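Local coordinates for type C neurotoxin (Clostridium botulinum, PDB 3PME), which probably binds nerve-cell membranes through the receptor-binding domain of a C/D mosaic botulinum neurotoxin, with gangliosides and phosphatidylethanolamine as likely partners, at residues T37-S46 against N190-F198; F141-I149 against E204-Y214. All blocks are in the same frame, centred on the assembly; numbering follows the deposited sequence.

Contact 1 of 2, residues T37-S46 against N190-F198; sequences TIYTNDFKLS and NQMLWIRDF
The guanidinium of R196 lies flat on the ring of Y39. R196 CZ is 3.7 Å from the Y39 ring centroid and the planes differ by 11°, a stacked cation-pi pair. R196 NH2 also bonds to the carbonyl of Q217, which helps fix its rotation. The W194 indole is covered on both faces. I38 CD1 sits over the five-membered ring on one face and K44 CG on the opposite face, both as CH-pi contacts. At the indole edge, a water in the ring plane joins W194 NE1 to T37 OG1. K44 is fully extended and runs alongside the indole until its CE meets M192 SD at 3.5 Å. On the other face of the sheet, I195 CB lies over the F43 ring, and L45 CD1 touches L193 CD1. N41 ND2 gives a nearly straight bond to D197 OD1 (2.9 Å, 168°), while N41 OD1 accepts from N12 N in strand 6-13. D42 OD1 accepts from T37 N, and D42 OD2 from both I38 N and Y39 N. Y39 to D42 form a type I beta turn. F43-I195 and L45-L193 are hydrogen-bonded pairs of an antiparallel strand pair in the concanavalin-like jelly-roll domain of clostridial neurotoxins.

Contact 2 of 2, residues F141-I149 against E204-Y214; sequences FFVTITNNI and ELSNEDINIVY. With SO4 (sulfate ion), chain B.
F142, T144, T146 and N148 of strand 141-148 meet the segment 204-214 in a helix-on-sheet contact. The start of helix 207-218 covers the face of the sheet that carries F142, T144 and T146, and the strand and helix axes come within 9.9 Å. The packing is mainly apolar. Y214 CA lies over one face of the F142 ring in a CH-pi contact. The two rings are nearly parallel, with planes 17° apart, but are slid so far that they barely overlap. Their closest atoms are F142 CD2 and Y214 CD1, at 3.5 Å. V213 CG1 reaches F142 CZ obliquely at 3.7 Å. F142 holds CG anti to the backbone N (chi1 180°), which carries the ring to the helix. Further along the strand, I210 CG2 touches T144 OG1 at 3.6 Å, and I210 CD1 reaches the methyls of T144 and T146. The polar end is built around E204. Its extended chain passes T146, with CG 3.8 Å from T146 CB, and its OE1 accepts from N148 ND2 at 3.0 Å. That bond lies close to the amide plane of N148. The carbonyl oxygen of the same amide, N148 OD1, accepts from M150 N. A water links E204 OE2 to T146 OG1. S206 caps the helix, as its OG accepts from D209 N at 3.0 Å. A sulfate, probably from the crystallisation liquor, accepts from N207 N at the same N-terminus. The whole is an N-capped helix packed against a strand of an antiparallel beta sheet.

How the contacts relate
Contact 1 and contact 2 share one antiparallel sheet of the N-terminal jelly-roll domain. Their centres are about 20 Å apart, and their nearest atoms are about 6 Å apart without touching. Strand 68-77 lies between strands 193-201 and 141-148 and pairs with both. Its W74 is a common neighbour: it makes a cation-pi contact with R196 and meets the rings of F142 and Y214. The chain also joins the two directly, since strand 193-201 is followed by helix 207-218. The segments alternate along the sequence. The sulfate belongs to contact 2 alone, at the helix start.

Contact 1 of 2, residues T37-S46 against N190-F198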
loop_
_atom_site.group_PDB
_atom_site.type_symbol
_atom_site.label_atom_id
_atom_site.label_comp_id
_atom_site.label_asym_id
_atom_site.label_seq_id
_atom_site.Cartn_x
_atom_site.Cartn_y
_atom_site.Cartn_z
ATOM N N THR A 37 -3.104 -9.867 10.279
ATOM C CA THR A 37 -4.291 -9.981 9.435
ATOM C C THR A 37 -3.998 -9.735 7.953
ATOM O O THR A 37 -4.604 -10.368 7.081
ATOM C CB THR A 37 -5.432 -9.075 9.921
ATOM O OG1 THR A 37 -5.039 -7.700 9.830
ATOM C CG2 THR A 37 -5.794 -9.404 11.363
ATOM N N ILE A 38 -3.067 -8.825 7.666
ATOM C CA ILE A 38 -2.674 -8.522 6.286
ATOM C C ILE A 38 -1.206 -8.876 6.067
ATOM O O ILE A 38 -0.854 -9.562 5.103
ATOM C CB ILE A 38 -2.867 -7.022 5.970
ATOM C CG1 ILE A 38 -4.314 -6.589 6.231
ATOM C CG2 ILE A 38 -2.445 -6.719 4.533
ATOM C CD1 ILE A 38 -4.538 -5.093 6.127
ATOM N N TYR A 39 -0.355 -8.388 6.968
ATOM C CA TYR A 39 1.071 -8.680 6.968
ATOM C C TYR A 39 1.439 -9.373 8.272
ATOM O O TYR A 39 0.841 -9.101 9.316
ATOM C CB TYR A 39 1.891 -7.382 6.853
ATOM C CG TYR A 39 1.959 -6.830 5.453
ATOM C CD1 TYR A 39 2.903 -7.301 4.552
ATOM C CD2 TYR A 39 1.072 -5.848 5.022
ATOM C CE1 TYR A 39 2.971 -6.807 3.263
ATOM C CE2 TYR A 39 1.137 -5.341 3.739
ATOM C CZ TYR A 39 2.087 -5.823 2.866
ATOM O OH TYR A 39 2.165 -5.346 1.574
ATOM N N THR A 40 2.449 -10.233 8.212
ATOM C CA THR A 40 2.859 -11.044 9.360
ATOM C C THR A 40 3.003 -10.268 10.662
ATOM O O THR A 40 2.492 -10.684 11.694
ATOM C CB THR A 40 4.164 -11.784 9.075
ATOM O OG1 THR A 40 3.962 -12.690 7.981
ATOM C CG2 THR A 40 4.604 -12.566 10.292
ATOM N N ASN A 41 3.697 -9.139 10.608
ATOM C CA ASN A 41 4.015 -8.392 11.818
ATOM C C ASN A 41 3.072 -7.213 12.038
ATOM O O ASN A 41 3.464 -6.199 12.631
ATOM C CB ASN A 41 5.467 -7.923 11.775
ATOM C CG ASN A 41 6.442 -9.087 11.667
ATOM O OD1 ASN A 41 6.255 -10.124 12.314
ATOM N ND2 ASN A 41 7.480 -8.926 10.852
ATOM N N ASP A 42 1.830 -7.336 11.566
ATOM C CA ASP A 42 0.876 -6.236 11.722
ATOM C C ASP A 42 -0.037 -6.376 12.932
ATOM O O ASP A 42 -0.136 -7.443 13.541
ATOM C CB ASP A 42 0.099 -5.916 10.423
ATOM C CG ASP A 42 -1.075 -6.834 10.167
ATOM O OD1 ASP A 42 -1.604 -7.482 11.098
ATOM O OD2 ASP A 42 -1.494 -6.880 8.994
ATOM N N PHE A 43 -0.646 -5.261 13.313
ATOM C CA PHE A 43 -1.687 -5.257 14.312
ATOM C C PHE A 43 -2.669 -4.137 14.009
ATOM O O PHE A 43 -2.315 -3.138 13.373
ATOM C CB PHE A 43 -1.140 -5.207 15.750
ATOM C CG PHE A 43 -0.180 -4.079 16.023
ATOM C CD1 PHE A 43 1.187 -4.252 15.844
ATOM C CD2 PHE A 43 -0.640 -2.865 16.501
ATOM C CE1 PHE A 43 2.079 -3.224 16.121
ATOM C CE2 PHE A 43 0.250 -1.827 16.786
ATOM C CZ PHE A 43 1.606 -2.014 16.595
ATOM N N LYS A 44 -3.910 -4.330 14.425
ATOM C CA LYS A 44 -4.986 -3.423 14.092
ATOM C C LYS A 44 -5.508 -2.762 15.355
ATOM O O LYS A 44 -5.763 -3.433 16.360
ATOM C CB LYS A 44 -6.109 -4.214 13.414
ATOM C CG LYS A 44 -7.252 -3.385 12.872
ATOM C CD LYS A 44 -8.331 -4.291 12.273
ATOM C CE LYS A 44 -9.462 -3.484 11.666
ATOM N NZ LYS A 44 -10.522 -4.378 11.118
ATOM N N LEU A 45 -5.655 -1.444 15.304
ATOM C CA LEU A 45 -6.308 -0.707 16.373
ATOM C C LEU A 45 -7.653 -0.227 15.844
ATOM O O LEU A 45 -7.709 0.628 14.956
ATOM C CB LEU A 45 -5.440 0.466 16.824
ATOM C CG LEU A 45 -3.998 0.103 17.178
ATOM C CD1 LEU A 45 -3.200 1.349 17.546
ATOM C CD2 LEU A 45 -3.962 -0.911 18.315
ATOM N N SER A 46 -8.736 -0.793 16.369
ATOM C CA SER A 46 -10.066 -0.517 15.824
ATOM C C SER A 46 -11.104 -0.191 16.886
ATOM O O SER A 46 -12.247 0.133 16.562
ATOM C CB SER A 46 -10.549 -1.689 14.964
ATOM O OG SER A 46 -10.625 -2.895 15.710
ATOM N N ASN A 190 -15.999 2.560 11.528
ATOM C CA ASN A 190 -15.140 2.618 10.348
ATOM C C ASN A 190 -13.808 3.319 10.619
ATOM O O ASN A 190 -12.993 3.508 9.717
ATOM C CB ASN A 190 -15.864 3.312 9.197
ATOM C CG ASN A 190 -17.041 2.509 8.680
ATOM O OD1 ASN A 190 -17.045 1.278 8.743
ATOM N ND2 ASN A 190 -18.044 3.206 8.154
ATOM N N GLN A 191 -13.600 3.726 11.863
ATOM C CA GLN A 191 -12.352 4.378 12.230
ATOM C C GLN A 191 -11.386 3.359 12.825
ATOM O O GLN A 191 -11.639 2.775 13.878
ATOM C CB GLN A 191 -12.619 5.549 13.183
ATOM C CG GLN A 191 -13.367 6.691 12.496
ATOM C CD GLN A 191 -13.666 7.856 13.415
ATOM O OE1 GLN A 191 -13.972 7.673 14.591
ATOM N NE2 GLN A 191 -13.592 9.066 12.874
ATOM N N MET A 192 -10.287 3.129 12.117
ATOM C CA MET A 192 -9.355 2.070 12.467
ATOM C C MET A 192 -8.022 2.351 11.789
ATOM O O MET A 192 -7.947 3.143 10.862
ATOM C CB MET A 192 -9.905 0.712 12.013
ATOM C CG MET A 192 -9.995 0.551 10.486
ATOM S SD MET A 192 -11.019 -0.840 9.967
ATOM C CE MET A 192 -12.630 -0.266 10.490
ATOM N N LEU A 193 -6.972 1.699 12.268
ATOM C CA LEU A 193 -5.677 1.783 11.612
ATOM C C LEU A 193 -4.891 0.514 11.856
ATOM O O LEU A 193 -5.192 -0.259 12.774
ATOM C CB LEU A 193 -4.880 2.994 12.118
ATOM C CG LEU A 193 -4.412 2.975 13.573
ATOM C CD1 LEU A 193 -3.067 2.301 13.716
ATOM C CD2 LEU A 193 -4.329 4.391 14.108
ATOM N N TRP A 194 -3.866 0.322 11.035
ATOM C CA TRP A 194 -2.983 -0.830 11.129
ATOM C C TRP A 194 -1.569 -0.307 11.213
ATOM O O TRP A 194 -1.241 0.697 10.579
ATOM C CB TRP A 194 -3.079 -1.704 9.870
ATOM C CG TRP A 194 -4.404 -2.356 9.600
ATOM C CD1 TRP A 194 -4.708 -3.670 9.786
ATOM C CD2 TRP A 194 -5.582 -1.742 9.041
ATOM N NE1 TRP A 194 -6.007 -3.916 9.394
ATOM C CE2 TRP A 194 -6.565 -2.754 8.931
ATOM C CE3 TRP A 194 -5.899 -0.448 8.615
ATOM C CZ2 TRP A 194 -7.847 -2.506 8.434
ATOM C CZ3 TRP A 194 -7.177 -0.201 8.119
ATOM C CH2 TRP A 194 -8.137 -1.234 8.033
ATOM N N ILE A 195 -0.736 -1.005 11.976
ATOM C CA ILE A 195 0.698 -0.735 12.021
ATOM C C ILE A 195 1.409 -2.053 11.750
ATOM O O ILE A 195 0.901 -3.119 12.105
ATOM C CB ILE A 195 1.102 -0.190 13.399
ATOM C CG1 ILE A 195 0.576 1.239 13.559
ATOM C CG2 ILE A 195 2.638 -0.211 13.585
ATOM C CD1 ILE A 195 0.658 1.763 14.984
ATOM N N ARG A 196 2.568 -2.009 11.114
ATOM C CA ARG A 196 3.377 -3.225 11.010
ATOM C C ARG A 196 4.864 -2.947 11.148
ATOM O O ARG A 196 5.331 -1.842 10.888
ATOM C CB ARG A 196 3.097 -3.987 9.711
ATOM C CG ARG A 196 3.815 -3.426 8.474
ATOM C CD ARG A 196 3.461 -4.312 7.299
ATOM N NE ARG A 196 4.360 -4.197 6.158
ATOM C CZ ARG A 196 4.109 -3.458 5.090
ATOM N NH1 ARG A 196 2.997 -2.729 5.020
ATOM N NH2 ARG A 196 4.956 -3.459 4.075
ATOM N N ASP A 197 5.596 -3.975 11.549
ATOM C CA ASP A 197 7.051 -3.947 11.620
ATOM C C ASP A 197 7.568 -2.800 12.492
ATOM O O ASP A 197 8.471 -2.059 12.104
ATOM C CB ASP A 197 7.666 -3.921 10.215
ATOM C CG ASP A 197 7.340 -5.173 9.415
ATOM O OD1 ASP A 197 7.878 -6.246 9.751
ATOM O OD2 ASP A 197 6.551 -5.081 8.460
ATOM N N PHE A 198 7.001 -2.671 13.681
ATOM C CA PHE A 198 7.439 -1.617 14.593
ATOM C C PHE A 198 8.815 -1.928 15.202
ATOM O O PHE A 198 8.993 -2.977 15.843
ATOM C CB PHE A 198 6.425 -1.374 15.705
ATOM C CG PHE A 198 6.743 -0.159 16.528
ATOM C CD1 PHE A 198 7.533 -0.264 17.667
ATOM C CD2 PHE A 198 6.277 1.082 16.141
ATOM C CE1 PHE A 198 7.851 0.858 18.415
ATOM C CE2 PHE A 198 6.589 2.220 16.883
ATOM C CZ PHE A 198 7.380 2.106 18.021
HETATM O O HOH W 1 -7.465 -6.374 8.874
HETATM O O HOH W 2 5.122 -4.778 14.522
HETATM O O HOH W 3 5.102 -7.687 8.550
#

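Contact 2 of 2, residues F141-I149 against E204-Y214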
loop_
_atom_site.group_PDB
_atom_site.type_symbol
_atom_site.label_atom_id
_atom_site.label_comp_id
_atom_site.label_asym_id
_atom_site.label_seq_id
_atom_site.Cartn_x
_atom_site.Cartn_y
_atom_site.Cartn_z
ATOM N N PHE A 141 2.017 3.238 4.369
ATOM C CA PHE A 141 3.254 3.970 4.086
ATOM C C PHE A 141 4.269 3.756 5.200
ATOM O O PHE A 141 3.898 3.448 6.332
ATOM C CB PHE A 141 3.015 5.458 3.768
ATOM C CG PHE A 141 2.366 6.247 4.875
ATOM C CD1 PHE A 141 0.985 6.302 4.994
ATOM C CD2 PHE A 141 3.134 7.020 5.748
ATOM C CE1 PHE A 141 0.380 7.059 5.990
ATOM C CE2 PHE A 141 2.542 7.791 6.745
ATOM C CZ PHE A 141 1.161 7.816 6.869
ATOM N N PHE A 142 5.541 3.865 4.840
ATOM C CA PHE A 142 6.655 3.578 5.749
ATOM C C PHE A 142 7.142 4.863 6.423
ATOM O O PHE A 142 7.500 5.846 5.758
ATOM C CB PHE A 142 7.788 2.908 4.974
ATOM C CG PHE A 142 8.988 2.571 5.818
ATOM C CD1 PHE A 142 8.858 1.761 6.938
ATOM C CD2 PHE A 142 10.245 3.052 5.473
ATOM C CE1 PHE A 142 9.968 1.441 7.720
ATOM C CE2 PHE A 142 11.355 2.733 6.239
ATOM C CZ PHE A 142 11.217 1.927 7.363
ATOM N N VAL A 143 7.142 4.841 7.748
ATOM C CA VAL A 143 7.559 5.999 8.537
ATOM C C VAL A 143 8.894 5.712 9.197
ATOM O O VAL A 143 9.142 4.596 9.679
ATOM C CB VAL A 143 6.519 6.327 9.633
ATOM C CG1 VAL A 143 7.002 7.474 10.541
ATOM C CG2 VAL A 143 5.166 6.659 9.001
ATOM N N THR A 144 9.764 6.714 9.223
ATOM C CA THR A 144 10.987 6.596 10.007
ATOM C C THR A 144 11.270 7.937 10.641
ATOM O O THR A 144 11.304 8.968 9.955
ATOM C CB THR A 144 12.209 6.183 9.179
ATOM O OG1 THR A 144 11.872 5.088 8.320
ATOM C CG2 THR A 144 13.342 5.760 10.116
ATOM N N ILE A 145 11.443 7.913 11.953
ATOM C CA ILE A 145 11.815 9.108 12.701
ATOM C C ILE A 145 13.228 8.909 13.225
ATOM O O ILE A 145 13.492 7.905 13.884
ATOM C CB ILE A 145 10.914 9.315 13.930
ATOM C CG1 ILE A 145 9.429 9.230 13.569
ATOM C CG2 ILE A 145 11.243 10.655 14.609
ATOM C CD1 ILE A 145 8.994 10.297 12.669
ATOM N N THR A 146 14.136 9.845 12.937
ATOM C CA THR A 146 15.448 9.815 13.598
ATOM C C THR A 146 15.519 10.968 14.597
ATOM O O THR A 146 14.947 12.042 14.373
ATOM C CB THR A 146 16.643 9.862 12.606
ATOM O OG1 THR A 146 16.670 11.129 11.927
ATOM C CG2 THR A 146 16.550 8.735 11.573
ATOM N N ASN A 147 16.198 10.722 15.713
ATOM C CA ASN A 147 16.314 11.719 16.772
ATOM C C ASN A 147 17.760 11.845 17.185
ATOM O O ASN A 147 18.420 10.851 17.437
ATOM C CB ASN A 147 15.501 11.300 17.999
ATOM C CG ASN A 147 14.029 11.094 17.692
ATOM O OD1 ASN A 147 13.262 12.049 17.595
ATOM N ND2 ASN A 147 13.626 9.838 17.557
ATOM N N ASN A 148 18.255 13.072 17.255
ATOM C CA ASN A 148 19.578 13.287 17.814
ATOM C C ASN A 148 19.570 14.509 18.717
ATOM O O ASN A 148 19.282 15.626 18.284
ATOM C CB ASN A 148 20.643 13.409 16.719
ATOM C CG ASN A 148 22.043 13.186 17.250
ATOM O OD1 ASN A 148 22.435 13.769 18.262
ATOM N ND2 ASN A 148 22.804 12.331 16.577
ATOM N N ILE A 149 19.864 14.266 19.983
ATOM C CA ILE A 149 19.821 15.313 20.994
ATOM C C ILE A 149 20.806 16.437 20.682
ATOM O O ILE A 149 20.694 17.538 21.220
ATOM C CB ILE A 149 20.084 14.722 22.394
ATOM C CG1 ILE A 149 19.535 15.652 23.474
ATOM C CG2 ILE A 149 21.556 14.415 22.580
ATOM C CD1 ILE A 149 18.056 15.932 23.308
ATOM N N GLU A 204 20.966 6.745 15.087
ATOM C CA GLU A 204 20.345 7.499 14.017
ATOM C C GLU A 204 20.700 6.816 12.700
ATOM O O GLU A 204 21.860 6.808 12.290
ATOM C CB GLU A 204 20.870 8.940 14.044
ATOM C CG GLU A 204 20.410 9.804 12.896
ATOM C CD GLU A 204 21.048 11.179 12.917
ATOM O OE1 GLU A 204 21.700 11.516 13.930
ATOM O OE2 GLU A 204 20.903 11.912 11.916
ATOM N N LEU A 205 19.711 6.207 12.046
ATOM C CA LEU A 205 19.985 5.465 10.823
ATOM C C LEU A 205 20.304 6.420 9.684
ATOM O O LEU A 205 19.654 7.455 9.543
ATOM C CB LEU A 205 18.787 4.600 10.430
ATOM C CG LEU A 205 18.412 3.435 11.343
ATOM C CD1 LEU A 205 17.240 2.662 10.743
ATOM C CD2 LEU A 205 19.600 2.519 11.563
ATOM N N SER A 206 21.300 6.073 8.876
ATOM C CA SER A 206 21.633 6.860 7.691
ATOM C C SER A 206 20.501 6.778 6.674
ATOM O O SER A 206 19.668 5.882 6.739
ATOM C CB SER A 206 22.917 6.341 7.050
ATOM O OG SER A 206 22.717 5.051 6.505
ATOM N N ASN A 207 20.471 7.707 5.728
ATOM C CA ASN A 207 19.509 7.619 4.642
ATOM C C ASN A 207 19.604 6.281 3.926
ATOM O O ASN A 207 18.585 5.677 3.578
ATOM C CB ASN A 207 19.707 8.763 3.660
ATOM C CG ASN A 207 19.317 10.092 4.258
ATOM O OD1 ASN A 207 18.922 10.158 5.422
ATOM N ND2 ASN A 207 19.406 11.155 3.466
ATOM N N GLU A 208 20.828 5.807 3.717
ATOM C CA GLU A 208 21.035 4.526 3.054
ATOM C C GLU A 208 20.410 3.380 3.853
ATOM O O GLU A 208 19.749 2.500 3.294
ATOM C CB GLU A 208 22.532 4.276 2.834
ATOM C CG GLU A 208 22.844 2.967 2.126
ATOM C CD GLU A 208 24.297 2.871 1.691
ATOM O OE1 GLU A 208 25.054 3.848 1.902
ATOM O OE2 GLU A 208 24.679 1.821 1.137
ATOM N N ASP A 209 20.618 3.393 5.164
ATOM C CA ASP A 209 20.092 2.337 6.017
ATOM C C ASP A 209 18.570 2.389 6.122
ATOM O O ASP A 209 17.909 1.354 6.114
ATOM C CB ASP A 209 20.752 2.363 7.392
ATOM C CG ASP A 209 22.153 1.773 7.365
ATOM O OD1 ASP A 209 22.511 1.151 6.337
ATOM O OD2 ASP A 209 22.888 1.922 8.362
ATOM N N ILE A 210 18.010 3.590 6.197
ATOM C CA ILE A 210 16.554 3.729 6.193
ATOM C C ILE A 210 15.960 3.093 4.943
ATOM O O ILE A 210 14.949 2.391 5.006
ATOM C CB ILE A 210 16.151 5.201 6.293
ATOM C CG1 ILE A 210 16.510 5.735 7.688
ATOM C CG2 ILE A 210 14.656 5.375 5.980
ATOM C CD1 ILE A 210 16.335 7.233 7.841
ATOM N N ASN A 211 16.601 3.315 3.805
ATOM C CA ASN A 211 16.121 2.713 2.563
ATOM C C ASN A 211 16.306 1.201 2.473
ATOM O O ASN A 211 15.522 0.511 1.823
ATOM C CB ASN A 211 16.693 3.447 1.355
ATOM C CG ASN A 211 15.964 4.752 1.089
ATOM O OD1 ASN A 211 16.335 5.813 1.611
ATOM N ND2 ASN A 211 14.896 4.675 0.305
ATOM N N ILE A 212 17.323 0.686 3.144
ATOM C CA ILE A 212 17.490 -0.757 3.228
ATOM C C ILE A 212 16.345 -1.379 4.027
ATOM O O ILE A 212 15.778 -2.394 3.620
ATOM C CB ILE A 212 18.852 -1.121 3.834
ATOM C CG1 ILE A 212 19.959 -0.735 2.851
ATOM C CG2 ILE A 212 18.925 -2.606 4.138
ATOM C CD1 ILE A 212 21.353 -0.896 3.412
ATOM N N VAL A 213 15.992 -0.760 5.150
ATOM C CA VAL A 213 14.846 -1.218 5.933
ATOM C C VAL A 213 13.557 -1.153 5.102
ATOM O O VAL A 213 12.810 -2.124 5.022
ATOM C CB VAL A 213 14.689 -0.422 7.246
ATOM C CG1 VAL A 213 13.483 -0.933 8.050
ATOM C CG2 VAL A 213 15.955 -0.524 8.091
ATOM N N TYR A 214 13.317 -0.014 4.470
ATOM C CA TYR A 214 12.156 0.177 3.598
ATOM C C TYR A 214 12.043 -0.903 2.521
ATOM O O TYR A 214 10.998 -1.551 2.381
ATOM C CB TYR A 214 12.235 1.563 2.955
ATOM C CG TYR A 214 11.168 1.912 1.931
ATOM C CD1 TYR A 214 9.807 1.822 2.231
ATOM C CD2 TYR A 214 11.529 2.399 0.679
ATOM C CE1 TYR A 214 8.838 2.186 1.286
ATOM C CE2 TYR A 214 10.586 2.756 -0.260
ATOM C CZ TYR A 214 9.239 2.647 0.042
ATOM O OH TYR A 214 8.313 3.019 -0.903
HETATM S S SO4 B . 22.596 11.066 5.891
HETATM O O1 SO4 B . 21.821 11.558 7.029
HETATM O O2 SO4 B . 24.017 11.243 6.182
HETATM O O3 SO4 B . 22.318 9.652 5.683
HETATM O O4 SO4 B . 22.235 11.824 4.696
HETATM O O HOH W 4 18.884 11.432 10.214
#